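Local coordinates for protein putative NAD(P)H nitroreductase ydfN (Bacillus subtilis, PDB 3BEM) that is a putative FMN-dependent NAD(P)H nitroreductase, working as a homodimer, that may contribute to the degradation of aromatic compounds, at residues Phe54-Thr59 against Gln125-Phe130; Leu90-Asp95 against Leu149-Phe154; Glu174-Ile179 against Phe186-Met191; Glu42-Val47 against Tyr61-Asp66. The protein carries 3 engineered substitutions. One frame throughout, in Å; residues are numbered along the deposited sequence.

Contact 1 (Phe54-Thr59 against Gln125-Phe130); sequences FNLQHT and QDTVSF. With FMN (flavin mononucleotide), chain E.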
# COMPACT_ATOMS: atom_id res chain seq x y z
N PHE B 54 -3.05 -6.19 13.00
CA PHE B 54 -3.84 -7.00 13.92
C PHE B 54 -4.85 -7.90 13.22
O PHE B 54 -5.82 -8.36 13.84
CB PHE B 54 -4.57 -6.10 14.96
CG PHE B 54 -3.65 -5.19 15.75
CD1 PHE B 54 -3.05 -5.64 16.90
CD2 PHE B 54 -3.40 -3.90 15.32
CE1 PHE B 54 -2.21 -4.80 17.60
CE2 PHE B 54 -2.55 -3.06 16.01
CZ PHE B 54 -1.95 -3.52 17.15
N ASN B 55 -4.66 -8.13 11.91
CA ASN B 55 -5.61 -8.87 11.08
C ASN B 55 -7.01 -8.29 11.12
O ASN B 55 -7.98 -9.01 11.03
CB ASN B 55 -5.62 -10.32 11.48
CG ASN B 55 -6.33 -11.21 10.50
OD1 ASN B 55 -6.26 -11.00 9.29
ND2 ASN B 55 -7.05 -12.25 11.03
N LEU B 56 -7.11 -6.97 11.34
CA LEU B 56 -8.41 -6.31 11.41
C LEU B 56 -9.09 -6.12 10.06
O LEU B 56 -10.29 -5.85 10.01
CB LEU B 56 -8.30 -4.98 12.15
CG LEU B 56 -8.04 -5.09 13.64
CD1 LEU B 56 -7.75 -3.72 14.13
CD2 LEU B 56 -9.26 -5.69 14.36
N GLN B 57 -8.33 -6.27 8.94
CA GLN B 57 -8.96 -6.29 7.62
C GLN B 57 -9.85 -5.01 7.42
O GLN B 57 -11.07 -5.06 7.15
CB GLN B 57 -9.70 -7.59 7.45
CG GLN B 57 -8.79 -8.78 7.50
CD GLN B 57 -9.55 -10.08 7.72
OE1 GLN B 57 -10.21 -10.54 6.81
NE2 GLN B 57 -9.50 -10.65 8.95
N HIS B 58 -9.18 -3.87 7.52
CA HIS B 58 -9.74 -2.53 7.52
C HIS B 58 -10.46 -2.14 6.23
O HIS B 58 -11.28 -1.23 6.25
CB HIS B 58 -8.65 -1.48 7.77
CG HIS B 58 -7.79 -1.74 8.95
ND1 HIS B 58 -6.93 -2.83 9.01
CD2 HIS B 58 -7.61 -1.05 10.10
CE1 HIS B 58 -6.26 -2.79 10.15
NE2 HIS B 58 -6.66 -1.73 10.85
N THR B 59 -10.10 -2.79 5.14
CA THR B 59 -10.41 -2.33 3.79
C THR B 59 -11.74 -2.87 3.30
O THR B 59 -12.06 -4.08 3.46
CB THR B 59 -9.28 -2.70 2.78
OG1 THR B 59 -8.01 -2.41 3.32
CG2 THR B 59 -9.41 -1.92 1.43
N GLN B 125 -8.78 -7.18 23.99
CA GLN B 125 -8.44 -5.98 24.76
C GLN B 125 -7.14 -5.29 24.34
O GLN B 125 -7.12 -4.06 24.26
CB GLN B 125 -8.44 -6.28 26.29
CG GLN B 125 -9.86 -6.43 26.82
CD GLN B 125 -9.93 -6.83 28.32
OE1 GLN B 125 -8.96 -7.35 28.90
NE2 GLN B 125 -11.11 -6.59 28.94
N ASP B 126 -6.09 -6.05 24.03
CA ASP B 126 -4.83 -5.51 23.50
C ASP B 126 -5.09 -4.71 22.21
O ASP B 126 -4.62 -3.57 22.08
CB ASP B 126 -3.81 -6.62 23.19
CG ASP B 126 -3.00 -7.09 24.43
OD1 ASP B 126 -3.09 -6.48 25.52
OD2 ASP B 126 -2.26 -8.10 24.28
N THR B 127 -5.83 -5.30 21.27
CA THR B 127 -6.08 -4.66 19.97
C THR B 127 -6.94 -3.41 20.12
O THR B 127 -6.60 -2.35 19.64
CB THR B 127 -6.74 -5.64 18.96
OG1 THR B 127 -5.84 -6.73 18.70
CG2 THR B 127 -7.06 -4.93 17.64
N VAL B 128 -8.04 -3.53 20.84
CA VAL B 128 -8.92 -2.39 21.06
C VAL B 128 -8.20 -1.24 21.78
O VAL B 128 -8.26 -0.08 21.34
CB VAL B 128 -10.19 -2.85 21.80
CG1 VAL B 128 -11.10 -1.68 22.16
CG2 VAL B 128 -10.91 -3.85 20.90
N SER B 129 -7.48 -1.56 22.85
CA SER B 129 -6.79 -0.53 23.56
C SER B 129 -5.63 0.09 22.78
O SER B 129 -5.38 1.25 22.95
CB SER B 129 -6.33 -1.01 24.95
OG SER B 129 -5.26 -1.91 24.84
N PHE B 130 -4.96 -0.68 21.93
CA PHE B 130 -3.93 -0.11 21.05
C PHE B 130 -4.51 1.08 20.24
O PHE B 130 -3.93 2.16 20.19
CB PHE B 130 -3.37 -1.16 20.09
CG PHE B 130 -2.11 -0.73 19.39
CD1 PHE B 130 -2.16 -0.06 18.19
CD2 PHE B 130 -0.87 -1.02 19.94
CE1 PHE B 130 -1.02 0.33 17.53
CE2 PHE B 130 0.28 -0.63 19.29
CZ PHE B 130 0.21 0.07 18.09
N1 FMN E . 2.99 -7.87 13.29
C2 FMN E . 3.72 -7.84 14.46
O2 FMN E . 4.18 -8.90 14.92
N3 FMN E . 3.94 -6.64 15.13
C4 FMN E . 3.42 -5.45 14.65
O4 FMN E . 3.81 -4.39 15.20
C4A FMN E . 2.66 -5.49 13.45
N5 FMN E . 2.10 -4.33 12.92
C5A FMN E . 1.44 -4.39 11.69
C6 FMN E . 0.94 -3.21 11.10
C7 FMN E . 0.23 -3.21 9.88
C7M FMN E . 0.27 -1.97 9.01
C8 FMN E . 0.05 -4.43 9.24
C8M FMN E . -0.09 -4.44 7.75
C9 FMN E . 0.54 -5.61 9.82
C9A FMN E . 1.24 -5.63 11.04
N10 FMN E . 1.74 -6.80 11.59
C10 FMN E . 2.47 -6.72 12.77
C1' FMN E . 1.38 -8.16 11.00
C2' FMN E . -0.14 -8.49 11.06
O2' FMN E . -0.52 -8.96 12.35
C3' FMN E . -0.45 -9.56 9.99
O3' FMN E . -0.26 -8.93 8.70
C4' FMN E . -1.83 -10.25 10.13
O4' FMN E . -1.98 -10.91 11.38
C5' FMN E . -2.09 -11.36 9.09
O5' FMN E . -1.02 -12.32 8.94
P FMN E . -0.59 -12.68 7.43
O1P FMN E . 0.51 -13.61 7.42
O2P FMN E . -1.68 -13.38 6.79
O3P FMN E . -0.21 -11.37 6.89

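Contact 2 (Leu90-Asp95 against Leu149-Phe154); sequences LLVLGD and LSAMMF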
# COMPACT_ATOMS: atom_id res chain seq x y z
N LEU B 90 -13.50 1.58 -8.71
CA LEU B 90 -13.53 1.09 -7.32
C LEU B 90 -13.22 2.20 -6.37
O LEU B 90 -12.31 3.02 -6.62
CB LEU B 90 -12.48 -0.01 -7.12
CG LEU B 90 -12.70 -1.34 -7.86
CD1 LEU B 90 -12.57 -1.26 -9.35
CD2 LEU B 90 -11.65 -2.30 -7.29
N LEU B 91 -13.98 2.28 -5.28
CA LEU B 91 -13.64 3.14 -4.17
C LEU B 91 -13.06 2.27 -3.11
O LEU B 91 -13.68 1.32 -2.66
CB LEU B 91 -14.87 3.92 -3.70
CG LEU B 91 -15.33 5.05 -4.65
CD1 LEU B 91 -14.19 6.10 -4.89
CD2 LEU B 91 -15.95 4.45 -5.96
N VAL B 92 -11.83 2.59 -2.73
CA VAL B 92 -11.13 1.86 -1.71
C VAL B 92 -11.37 2.58 -0.38
O VAL B 92 -10.94 3.71 -0.19
CB VAL B 92 -9.62 1.77 -2.00
CG1 VAL B 92 -8.95 0.83 -0.96
CG2 VAL B 92 -9.34 1.32 -3.48
N LEU B 93 -12.08 1.91 0.52
CA LEU B 93 -12.46 2.45 1.80
C LEU B 93 -11.62 1.84 2.91
O LEU B 93 -11.26 0.67 2.85
CB LEU B 93 -13.94 2.14 2.12
CG LEU B 93 -14.95 2.57 1.06
CD1 LEU B 93 -16.40 2.24 1.50
CD2 LEU B 93 -14.74 4.10 0.70
N GLY B 94 -11.34 2.65 3.93
CA GLY B 94 -10.74 2.17 5.14
C GLY B 94 -11.64 2.44 6.34
O GLY B 94 -12.05 3.57 6.58
N ASP B 95 -11.96 1.39 7.08
CA ASP B 95 -12.79 1.55 8.29
C ASP B 95 -12.00 2.18 9.44
O ASP B 95 -11.12 1.56 10.00
CB ASP B 95 -13.29 0.19 8.68
CG ASP B 95 -14.34 0.22 9.74
OD1 ASP B 95 -14.72 1.28 10.24
OD2 ASP B 95 -14.83 -0.91 10.05
N LEU B 149 -2.10 -0.53 1.47
CA LEU B 149 -1.48 -1.85 1.29
C LEU B 149 -2.41 -2.72 0.41
O LEU B 149 -1.96 -3.40 -0.50
CB LEU B 149 -1.28 -2.52 2.63
CG LEU B 149 -0.19 -1.94 3.54
CD1 LEU B 149 -0.36 -2.59 4.93
CD2 LEU B 149 1.24 -2.18 3.04
N SER B 150 -3.70 -2.76 0.77
CA SER B 150 -4.69 -3.57 0.07
C SER B 150 -4.78 -3.12 -1.39
O SER B 150 -4.80 -3.95 -2.31
CB SER B 150 -6.05 -3.39 0.77
OG SER B 150 -7.00 -4.25 0.21
N ALA B 151 -4.80 -1.81 -1.61
CA ALA B 151 -4.94 -1.27 -2.96
C ALA B 151 -3.78 -1.68 -3.85
O ALA B 151 -3.96 -1.93 -5.03
CB ALA B 151 -5.07 0.25 -2.87
N MSE B 152 -2.56 -1.69 -3.32
CA MSE B 152 -1.42 -2.10 -4.12
C MSE B 152 -1.54 -3.56 -4.53
O MSE B 152 -1.25 -3.95 -5.66
CB MSE B 152 -0.12 -1.86 -3.36
CG MSE B 152 1.12 -2.17 -4.11
SE MSE B 152 1.58 -0.81 -5.46
CE MSE B 152 0.96 -1.66 -7.09
N MSE B 153 -1.99 -4.39 -3.58
CA MSE B 153 -2.27 -5.78 -3.87
C MSE B 153 -3.35 -5.91 -4.95
O MSE B 153 -3.23 -6.73 -5.88
CB MSE B 153 -2.66 -6.56 -2.59
CG MSE B 153 -3.04 -7.98 -2.87
SE MSE B 153 -1.54 -9.05 -3.22
CE MSE B 153 -0.94 -9.42 -1.31
N PHE B 154 -4.40 -5.10 -4.86
CA PHE B 154 -5.44 -5.11 -5.93
C PHE B 154 -4.83 -4.83 -7.31
O PHE B 154 -5.10 -5.54 -8.28
CB PHE B 154 -6.58 -4.13 -5.66
CG PHE B 154 -7.63 -4.16 -6.76
CD1 PHE B 154 -8.55 -5.20 -6.83
CD2 PHE B 154 -7.55 -3.29 -7.84
CE1 PHE B 154 -9.42 -5.29 -7.89
CE2 PHE B 154 -8.41 -3.39 -8.90
CZ PHE B 154 -9.35 -4.40 -8.91

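Contact 3 (Glu174-Ile179 against Phe186-Met191); sequences EAVKRI and FEVVMM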
# COMPACT_ATOMS: atom_id res chain seq x y z
N GLU B 174 -16.01 13.83 -0.09
CA GLU B 174 -17.36 14.13 0.39
C GLU B 174 -18.43 13.91 -0.67
O GLU B 174 -19.47 13.33 -0.39
CB GLU B 174 -17.44 15.61 0.78
CG GLU B 174 -16.86 15.97 2.11
CD GLU B 174 -17.49 17.27 2.62
OE1 GLU B 174 -18.72 17.24 2.89
OE2 GLU B 174 -16.79 18.30 2.72
N ALA B 175 -18.18 14.39 -1.88
CA ALA B 175 -19.10 14.19 -2.98
C ALA B 175 -19.29 12.71 -3.30
O ALA B 175 -20.43 12.24 -3.56
CB ALA B 175 -18.60 14.95 -4.20
N VAL B 176 -18.18 11.98 -3.34
CA VAL B 176 -18.22 10.55 -3.59
C VAL B 176 -19.04 9.88 -2.52
O VAL B 176 -19.86 9.00 -2.81
CB VAL B 176 -16.79 9.94 -3.66
CG1 VAL B 176 -16.85 8.40 -3.66
CG2 VAL B 176 -16.05 10.49 -4.92
N LYS B 177 -18.84 10.27 -1.26
CA LYS B 177 -19.62 9.63 -0.19
C LYS B 177 -21.11 9.92 -0.37
O LYS B 177 -21.97 9.03 -0.14
CB LYS B 177 -19.14 10.02 1.20
CG LYS B 177 -17.76 9.49 1.56
CD LYS B 177 -17.65 8.86 2.94
CE LYS B 177 -17.17 9.80 4.01
NZ LYS B 177 -16.94 9.05 5.30
N ARG B 178 -21.46 11.15 -0.75
CA ARG B 178 -22.89 11.46 -0.94
C ARG B 178 -23.47 10.69 -2.12
O ARG B 178 -24.59 10.21 -2.07
CB ARG B 178 -23.12 12.93 -1.24
CG ARG B 178 -22.95 13.84 -0.11
CD ARG B 178 -23.57 15.19 -0.43
NE ARG B 178 -22.92 15.83 -1.56
CZ ARG B 178 -21.75 16.46 -1.50
NH1 ARG B 178 -21.10 16.59 -0.35
NH2 ARG B 178 -21.24 17.01 -2.59
N ILE B 179 -22.74 10.62 -3.21
CA ILE B 179 -23.24 9.92 -4.39
C ILE B 179 -23.43 8.44 -4.15
O ILE B 179 -24.40 7.86 -4.63
CB ILE B 179 -22.31 10.14 -5.61
CG1 ILE B 179 -22.31 11.59 -6.04
CG2 ILE B 179 -22.69 9.25 -6.78
CD1 ILE B 179 -21.09 11.92 -6.86
N PHE B 186 -16.14 5.25 7.30
CA PHE B 186 -15.21 4.88 6.25
C PHE B 186 -14.53 6.09 5.68
O PHE B 186 -15.19 7.05 5.31
CB PHE B 186 -15.93 4.13 5.14
CG PHE B 186 -16.50 2.84 5.60
CD1 PHE B 186 -15.70 1.74 5.77
CD2 PHE B 186 -17.85 2.74 5.88
CE1 PHE B 186 -16.24 0.53 6.24
CE2 PHE B 186 -18.40 1.56 6.34
CZ PHE B 186 -17.61 0.46 6.52
N GLU B 187 -13.20 6.04 5.65
CA GLU B 187 -12.42 6.95 4.87
C GLU B 187 -12.37 6.51 3.41
O GLU B 187 -12.16 5.33 3.16
CB GLU B 187 -11.03 7.00 5.48
CG GLU B 187 -10.06 7.92 4.82
CD GLU B 187 -10.23 9.37 5.19
OE1 GLU B 187 -10.89 9.68 6.22
OE2 GLU B 187 -9.73 10.19 4.37
N VAL B 188 -12.60 7.43 2.46
CA VAL B 188 -12.42 7.13 1.05
C VAL B 188 -10.92 7.32 0.73
O VAL B 188 -10.43 8.44 0.54
CB VAL B 188 -13.30 7.95 0.11
CG1 VAL B 188 -13.15 7.43 -1.32
CG2 VAL B 188 -14.76 7.91 0.50
N VAL B 189 -10.18 6.23 0.78
CA VAL B 189 -8.72 6.26 0.75
C VAL B 189 -8.17 6.49 -0.67
O VAL B 189 -7.23 7.23 -0.85
CB VAL B 189 -8.14 5.01 1.39
CG1 VAL B 189 -6.56 4.91 1.21
CG2 VAL B 189 -8.64 4.88 2.90
N MSE B 190 -8.80 5.88 -1.66
CA MSE B 190 -8.44 6.09 -3.05
C MSE B 190 -9.52 5.58 -3.95
O MSE B 190 -10.42 4.89 -3.51
CB MSE B 190 -7.07 5.47 -3.42
CG MSE B 190 -6.86 4.10 -3.58
SE MSE B 190 -4.89 3.90 -4.14
CE MSE B 190 -4.39 3.92 -2.31
N MSE B 191 -9.41 6.00 -5.19
CA MSE B 191 -10.23 5.50 -6.28
C MSE B 191 -9.30 4.72 -7.22
O MSE B 191 -8.15 5.09 -7.41
CB MSE B 191 -10.90 6.70 -6.96
CG MSE B 191 -11.74 6.38 -8.12
SE MSE B 191 -12.45 8.11 -8.85
CE MSE B 191 -13.44 8.55 -7.27

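Contact 4 (Glu42-Val47 against Tyr61-Asp66); sequences EMFELV and YVTVLD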
# COMPACT_ATOMS: atom_id res chain seq x y z
N GLU B 42 -11.98 -12.94 -8.47
CA GLU B 42 -10.68 -13.57 -8.49
C GLU B 42 -9.53 -12.67 -7.97
O GLU B 42 -8.70 -13.11 -7.19
CB GLU B 42 -10.36 -14.03 -9.90
CG GLU B 42 -8.99 -14.70 -10.00
CD GLU B 42 -8.64 -15.16 -11.40
OE1 GLU B 42 -9.33 -14.81 -12.38
OE2 GLU B 42 -7.63 -15.89 -11.52
N MSE B 43 -9.57 -11.39 -8.33
CA MSE B 43 -8.61 -10.45 -7.85
C MSE B 43 -8.79 -10.23 -6.34
O MSE B 43 -7.83 -10.16 -5.58
CB MSE B 43 -8.72 -9.12 -8.63
CG MSE B 43 -8.55 -9.29 -10.08
SE MSE B 43 -8.99 -7.60 -10.96
CE MSE B 43 -9.45 -8.27 -12.67
N PHE B 44 -10.06 -10.14 -5.90
CA PHE B 44 -10.37 -9.87 -4.50
C PHE B 44 -9.99 -11.06 -3.59
O PHE B 44 -9.68 -10.86 -2.41
CB PHE B 44 -11.81 -9.45 -4.32
CG PHE B 44 -12.12 -8.07 -4.83
CD1 PHE B 44 -11.38 -6.97 -4.41
CD2 PHE B 44 -13.20 -7.85 -5.68
CE1 PHE B 44 -11.68 -5.67 -4.88
CE2 PHE B 44 -13.51 -6.56 -6.14
CZ PHE B 44 -12.76 -5.50 -5.70
N GLU B 45 -9.99 -12.29 -4.13
CA GLU B 45 -9.49 -13.44 -3.35
C GLU B 45 -8.01 -13.25 -2.97
O GLU B 45 -7.58 -13.66 -1.89
CB GLU B 45 -9.69 -14.74 -4.09
CG GLU B 45 -11.11 -15.18 -4.16
CD GLU B 45 -11.75 -15.72 -2.86
OE1 GLU B 45 -11.03 -16.21 -1.97
OE2 GLU B 45 -13.00 -15.68 -2.75
N LEU B 46 -7.23 -12.65 -3.88
CA LEU B 46 -5.85 -12.36 -3.55
C LEU B 46 -5.73 -11.20 -2.58
O LEU B 46 -4.92 -11.23 -1.66
CB LEU B 46 -5.04 -12.04 -4.82
CG LEU B 46 -4.94 -13.18 -5.83
CD1 LEU B 46 -4.09 -12.71 -7.02
CD2 LEU B 46 -4.38 -14.47 -5.24
N VAL B 47 -6.51 -10.14 -2.82
CA VAL B 47 -6.59 -8.97 -1.90
C VAL B 47 -6.89 -9.41 -0.47
O VAL B 47 -6.32 -8.85 0.47
CB VAL B 47 -7.63 -7.95 -2.44
CG1 VAL B 47 -7.85 -6.87 -1.46
CG2 VAL B 47 -7.11 -7.41 -3.80
N TYR B 61 -14.18 -2.41 -0.42
CA TYR B 61 -14.27 -1.90 -1.79
C TYR B 61 -15.71 -1.71 -2.23
O TYR B 61 -16.55 -2.63 -2.05
CB TYR B 61 -13.55 -2.82 -2.78
CG TYR B 61 -12.06 -2.95 -2.58
CD1 TYR B 61 -11.54 -3.81 -1.62
CD2 TYR B 61 -11.17 -2.28 -3.40
CE1 TYR B 61 -10.19 -3.93 -1.42
CE2 TYR B 61 -9.83 -2.39 -3.24
CZ TYR B 61 -9.33 -3.22 -2.25
OH TYR B 61 -7.98 -3.29 -2.12
N VAL B 62 -16.04 -0.54 -2.76
CA VAL B 62 -17.30 -0.35 -3.44
C VAL B 62 -16.94 -0.35 -4.90
O VAL B 62 -16.19 0.53 -5.38
CB VAL B 62 -17.99 0.90 -3.04
CG1 VAL B 62 -19.25 1.08 -3.88
CG2 VAL B 62 -18.31 0.84 -1.54
N THR B 63 -17.47 -1.33 -5.62
CA THR B 63 -17.09 -1.56 -7.00
C THR B 63 -18.24 -1.19 -7.94
O THR B 63 -19.30 -1.84 -7.91
CB THR B 63 -16.67 -3.03 -7.24
OG1 THR B 63 -15.65 -3.38 -6.29
CG2 THR B 63 -16.17 -3.25 -8.65
N VAL B 64 -18.02 -0.15 -8.73
CA VAL B 64 -19.08 0.44 -9.55
C VAL B 64 -18.92 -0.03 -10.99
O VAL B 64 -17.96 0.33 -11.68
CB VAL B 64 -19.08 1.99 -9.50
CG1 VAL B 64 -20.32 2.55 -10.24
CG2 VAL B 64 -19.02 2.46 -8.01
N LEU B 65 -19.91 -0.82 -11.43
CA LEU B 65 -19.97 -1.33 -12.80
C LEU B 65 -21.02 -0.55 -13.58
O LEU B 65 -21.00 -0.45 -14.81
CB LEU B 65 -20.33 -2.83 -12.78
CG LEU B 65 -19.44 -3.78 -11.97
CD1 LEU B 65 -20.08 -5.18 -11.82
CD2 LEU B 65 -18.11 -3.87 -12.60
N ASP B 66 -21.97 0.01 -12.85
CA ASP B 66 -23.09 0.74 -13.49
C ASP B 66 -22.62 1.99 -14.23
O ASP B 66 -22.10 2.92 -13.62
CB ASP B 66 -24.16 1.09 -12.45
CG ASP B 66 -25.43 1.64 -13.09
OD1 ASP B 66 -25.46 2.84 -13.45
OD2 ASP B 66 -26.37 0.86 -13.30

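Contact 1 (Phe54-Thr59 against Gln125-Phe130)
The phenyl ring of Phe54 reaches across Thr127 and lays its far end over one face of the Phe130 ring, with Phe54 CZ 3.6 Å from Phe130 CG. This is the flavin-side loop of a nitroreductase-fold dimer, the 54-59 segment, meeting helix 117-134. The two rings are tilted obliquely, planes at 55° and centroids 5.0 Å apart, and mainly the CZ and CE2 end of Phe54 meets Phe130, CZ lying toward the rim. CG of Phe54 stands beside its own backbone N (chi1 -56°), which sends the ring out to the helix. Its near part then lies alongside Thr127, coming from the opposite direction: Phe54 CD1 is 3.5 Å from Thr127 OG1, while Thr127 CG2 meets Leu56 CD1 tip to tip at 3.8 Å. The Thr127 hydroxyl is not idle, since Tyr106 OH hydrogen-bonds both to it and to the carbonyl of Phe54, tying the loop and helix 117-134 together from helix 102-111.

The loop's other side faces the cofactor, with Asn55 CB 3.7 Å from FMN O4'. The second subunit closes this side: Asn55 ND2 bonds to Tyr207 O of that chain, and several of its residues, among them Arg205 and Arg208, hydrogen-bond to the same FMN. Within the loop, Gln57 NE2 donates to Asn55 O at 3.1 Å, nearly straight at 168° but arriving above the carbonyl plane.

Contact 2 (Leu90-Asp95 against Leu149-Phe154)
The shortest polar bond within the two segments, Phe154 N to Ser150 O at 2.8 Å, is a helical one, and it sits at the base of the ring that Phe154 offers to Leu90. No hydrogen bond passes between strand and helix, so the contact is wholly apolar. One methyl does most of the work: Leu90 CD2 comes down over a face of the Phe154 ring, 3.8 Å from its centroid and 22° off the ring normal, a CH-pi contact. It sits off-centre toward the rim, and CZ is the nearest ring atom to CD2 at 3.5 Å. The ring stands up to the strand because Phe154 CG is trans to the backbone N (chi1 180°), while the leucine approaches from the opposite direction.

This is how the central antiparallel sheet of the nitroreductase fold rests on its long helix, 136-161. Residues alternate along strand 88-95: Leu90 and Val92 turn to this helix, whereas Leu91 lies against Val176 of helix 173-180 on the sheet's reverse. Where the two backbones come nearest, with the CA atoms of Val92 and Ala151 7.0 Å apart, the contact is a looser one, Val92 CG1 to Ala151 CB at 4.4 Å. Phe154 also meets the ring of Phe44 from helix 37-47. Helix 136-161 itself reaches the dimer interface, where Ala151 packs on Leu149 of the second subunit and Met152 on that subunit's own Met152.

Contact 3 (Glu174-Ile179 against Phe186-Met191)
Lys177 supplies the one hydrogen bond of the contact: its NZ donates to Phe186 O at 2.7 Å, with a C=O...N angle of 161°, so the ammonium lies nearly in line with the carbonyl. A weak second bond from NZ goes to Asp183 O, and the lysine closes the turn between helix and strand. Its chain bends at chi2 and chi3 to get there.

Apolar contacts make up the rest. The aliphatic part of Lys177 slides past Val188, CG to Val188 CG2 at 3.6 Å, and Val176 CG1 comes within 4.5 Å of Val188 CG1. Val176 CG2 also lies near Met191 CE, though that selenomethionine is modelled in two conformers and the contact is tentative. An alanine at Lys177 is likely to leave the Phe186 carbonyl without its ammonium partner and to bare the flank of Val188.

Segment 174-179 crosses 186-191 at 118°, the axes 9.3 Å apart at closest approach. Helix 173-180, a short connection ahead of strand 186-195, packs on one face of the nitroreductase fold's antiparallel sheet, Ala76 of helix 67-76 lying against Val176; beyond Val188 comes a classic beta bulge, Val189 and Met190 opposite Val92, with Met190 against Ala151 of helix 136-161.

Contact 4 (Glu42-Val47 against Tyr61-Asp66)
Aromatic packing leads here: the Phe44 ring sets its CE1 over one face of the Tyr61 ring, 3.6 Å from Tyr61 CG. The rings are oblique, planes at 52° and centroids 5.0 Å apart, and CE1 stands 3.5 Å above the tyrosine plane, shifted toward the rim. Phe44 CG lies beside its backbone N (chi1 -72°), a setting that carries the ring down from the helix to the strand.

Among the contacts of aliphatic groups with the tyrosine, Val47 comes in one helical turn further along, its CG1 3.8 Å from Tyr61 CE1 and 3.6 Å from Tyr61 OH. Phenylalanine and valine together therefore hold the tyrosine along its length, from CG to hydroxyl.

The polar atoms fare differently. Tyr61 OH finds a hydrogen-bond partner in Ser150 OG of helix 136-161. Thr63 OG1, by contrast, is buried with no partner in the model, and its neighbour here is Phe44 CZ at 3.6 Å. Replacing Tyr61 with an alanine would probably leave Ser150 without its hydroxyl mate and open a gap beneath Phe44 and Val47.

Segment 42-47 runs almost antiparallel to strand residues 61-64, at 167°, their axes 12.6 Å apart at closest approach. Phe44 also touches Leu90 of the neighbouring strand 88-95. On its outer edge strand 59-64 pairs in parallel with a strand of the second subunit, so the sheet of the nitroreductase fold continues across the dimer.

Contacts 2, 3 and 4 share one antiparallel sheet, whose strands 59-64, 88-95 and 186-195 lie side by side. Contact 2 sits at the centre of the chain, about 9 Å from contact 4 and 12 Å from contact 3, centre to centre. Helices 136-161 and 37-47 cover one side of the sheet and helix 173-180 the other. Contact 1 lies furthest out, about 17 Å from the centre of contact 2, yet its loop runs directly into strand 59-64. Along the chain contact 4 opens first and crosses contact 1; contact 2 also crosses contact 1, and contact 3 follows last. All four reach the second subunit, fitting a dimer that builds its FMN pockets between subunits.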